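PDB 6EEW: aromatic-L-amino-acid decarboxylase from Catharanthus roseus, which decarboxylates L-tryptophan to tryptamine and 5-hydroxy-L-tryptophan to serotonin, using pyridoxal 5'-phosphate as cofactor and working as a homodimer. Local coordinates for residues Lys444-Leu449 and Met457-Val462. Residues are numbered along the deposited sequence; the frame is centred on the assembly and turned at random.
Sequences KLLDML and MTHTIV
L446 swings CG away from its backbone N (chi1 178°), and its two methyls then lie along the chain, one at M457 and the other at H459; M457 answers with CG opposite its own carbonyl carbon (chi1 -59°), which carries SD over to L449. The two methyls of L446 have separate jobs. L446 CD1 comes up against the main chain, with M457 O only 3.1 Å away, a close approach for a methyl and a carbonyl oxygen, and it also rests on M457 CB at 3.9 Å. L446 CD2 reaches further along and meets H459 CB at 3.6 Å, the two side chains crossing at about a right angle. One turn later in the helix, L449 joins in through a single methyl, its CD1 lying 4.1 Å from M457 SD. No hydrogen bond crosses between the segments; the contact is made by van der Waals packing, part of it against the backbone carbonyl of M457. Cut back to an alanine, L446 would lose both methyls and is likely to leave a gap beside M457 CB and H459 CB. M457 N is hydrogen-bonded to N450 OD1, near the end of the same helix. T458 turns its side chain away from the helix, and its OG1 bonds to N of F100, a residue of the tryptophan pocket. Helix 438-451 packs on the four-stranded antiparallel sheet, meeting the start of its outermost strand 459-462; L446 also touches Y466 on strand 465-471, L445 touches L429 on strand 424-429, and L449 continues to I489 and L492 of helix 479-496.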
loop_
_atom_site.group_PDB
_atom_site.type_symbol
_atom_site.label_atom_id
_atom_site.label_comp_id
_atom_site.label_asym_id
_atom_site.label_seq_id
_atom_site.Cartn_x
_atom_site.Cartn_y
_atom_site.Cartn_z
ATOM N N LYS A 444 6.092 -36.618 1.564
ATOM C CA LYS A 444 6.380 -37.200 0.259
ATOM C C LYS A 444 5.191 -37.054 -0.679
ATOM O O LYS A 444 5.358 -36.742 -1.866
ATOM C CB LYS A 444 6.756 -38.672 0.420
ATOM C CG LYS A 444 7.147 -39.362 -0.873
ATOM C CD LYS A 444 8.173 -38.543 -1.653
ATOM C CE LYS A 444 8.871 -39.393 -2.706
ATOM N NZ LYS A 444 7.909 -40.207 -3.501
ATOM N N LEU A 445 3.979 -37.280 -0.170
ATOM C CA LEU A 445 2.802 -37.116 -1.016
ATOM C C LEU A 445 2.684 -35.678 -1.513
ATOM O O LEU A 445 2.447 -35.434 -2.704
ATOM C CB LEU A 445 1.541 -37.522 -0.259
ATOM C CG LEU A 445 0.262 -37.322 -1.073
ATOM C CD1 LEU A 445 0.308 -38.186 -2.326
ATOM C CD2 LEU A 445 -0.964 -37.630 -0.236
ATOM N N LEU A 446 2.833 -34.707 -0.607
ATOM C CA LEU A 446 2.773 -33.307 -1.020
ATOM C C LEU A 446 3.834 -32.986 -2.067
ATOM O O LEU A 446 3.554 -32.302 -3.063
ATOM C CB LEU A 446 2.951 -32.391 0.192
ATOM C CG LEU A 446 2.940 -30.892 -0.145
ATOM C CD1 LEU A 446 1.607 -30.460 -0.738
ATOM C CD2 LEU A 446 3.341 -30.011 1.031
ATOM N N ASP A 447 5.056 -33.481 -1.869
ATOM C CA ASP A 447 6.110 -33.179 -2.826
ATOM C C ASP A 447 5.786 -33.764 -4.194
ATOM O O ASP A 447 5.962 -33.096 -5.216
ATOM C CB ASP A 447 7.459 -33.675 -2.307
ATOM C CG ASP A 447 8.635 -32.930 -2.936
ATOM O OD1 ASP A 447 8.778 -32.967 -4.179
ATOM O OD2 ASP A 447 9.402 -32.278 -2.193
ATOM N N MET A 448 5.337 -35.020 -4.240
ATOM C CA MET A 448 4.945 -35.612 -5.517
ATOM C C MET A 448 3.864 -34.774 -6.196
ATOM O O MET A 448 3.955 -34.451 -7.392
ATOM C CB MET A 448 4.460 -37.044 -5.297
ATOM C CG MET A 448 5.498 -37.964 -4.677
ATOM S SD MET A 448 4.821 -39.589 -4.275
ATOM C CE MET A 448 4.387 -40.208 -5.903
ATOM N N LEU A 449 2.831 -34.400 -5.434
ATOM C CA LEU A 449 1.748 -33.608 -6.003
ATOM C C LEU A 449 2.293 -32.356 -6.666
ATOM O O LEU A 449 2.032 -32.094 -7.846
ATOM C CB LEU A 449 0.740 -33.240 -4.915
ATOM C CG LEU A 449 -0.147 -34.378 -4.415
ATOM C CD1 LEU A 449 -0.829 -33.962 -3.132
ATOM C CD2 LEU A 449 -1.176 -34.749 -5.469
ATOM N N MET A 457 -0.240 -27.249 -3.802
ATOM C CA MET A 457 -0.818 -27.233 -2.468
ATOM C C MET A 457 0.306 -26.999 -1.481
ATOM O O MET A 457 1.430 -27.472 -1.688
ATOM C CB MET A 457 -1.543 -28.542 -2.109
ATOM C CG MET A 457 -2.673 -28.916 -3.038
ATOM S SD MET A 457 -3.180 -30.646 -2.881
ATOM C CE MET A 457 -3.302 -30.853 -1.109
ATOM N N THR A 458 0.007 -26.246 -0.430
ATOM C CA THR A 458 0.905 -26.132 0.705
ATOM C C THR A 458 0.431 -27.017 1.852
ATOM O O THR A 458 -0.648 -27.620 1.822
ATOM C CB THR A 458 1.048 -24.680 1.172
ATOM O OG1 THR A 458 -0.245 -24.103 1.383
ATOM C CG2 THR A 458 1.830 -23.864 0.152
ATOM N N HIS A 459 1.282 -27.104 2.859
ATOM C CA HIS A 459 1.096 -27.915 4.043
ATOM C C HIS A 459 0.944 -26.989 5.236
ATOM O O HIS A 459 1.017 -25.764 5.113
ATOM C CB HIS A 459 2.286 -28.860 4.235
ATOM C CG HIS A 459 3.510 -28.177 4.765
ATOM N ND1 HIS A 459 3.812 -28.125 6.109
ATOM C CD2 HIS A 459 4.494 -27.494 4.136
ATOM C CE1 HIS A 459 4.936 -27.455 6.283
ATOM N NE2 HIS A 459 5.368 -27.059 5.101
ATOM N N THR A 460 0.688 -27.584 6.394
ATOM C CA THR A 460 0.812 -26.851 7.640
ATOM C C THR A 460 1.103 -27.833 8.759
ATOM O O THR A 460 0.898 -29.043 8.627
ATOM C CB THR A 460 -0.435 -26.028 7.955
ATOM O OG1 THR A 460 -0.172 -25.189 9.092
ATOM C CG2 THR A 460 -1.623 -26.946 8.237
ATOM N N ILE A 461 1.660 -27.295 9.838
ATOM C CA ILE A 461 1.848 -28.012 11.092
ATOM C C ILE A 461 1.004 -27.300 12.128
ATOM O O ILE A 461 1.214 -26.108 12.391
ATOM C CB ILE A 461 3.318 -28.058 11.535
ATOM C CG1 ILE A 461 4.188 -28.722 10.468
ATOM C CG2 ILE A 461 3.431 -28.802 12.867
ATOM C CD1 ILE A 461 3.952 -30.199 10.364
ATOM N N VAL A 462 0.044 -28.020 12.701
ATOM C CA VAL A 462 -0.793 -27.484 13.767
ATOM C C VAL A 462 -0.896 -28.537 14.859
ATOM O O VAL A 462 -1.169 -29.707 14.576
ATOM C CB VAL A 462 -2.192 -27.078 13.258
ATOM C CG1 VAL A 462 -3.112 -26.739 14.421
ATOM C CG2 VAL A 462 -2.080 -25.882 12.342
#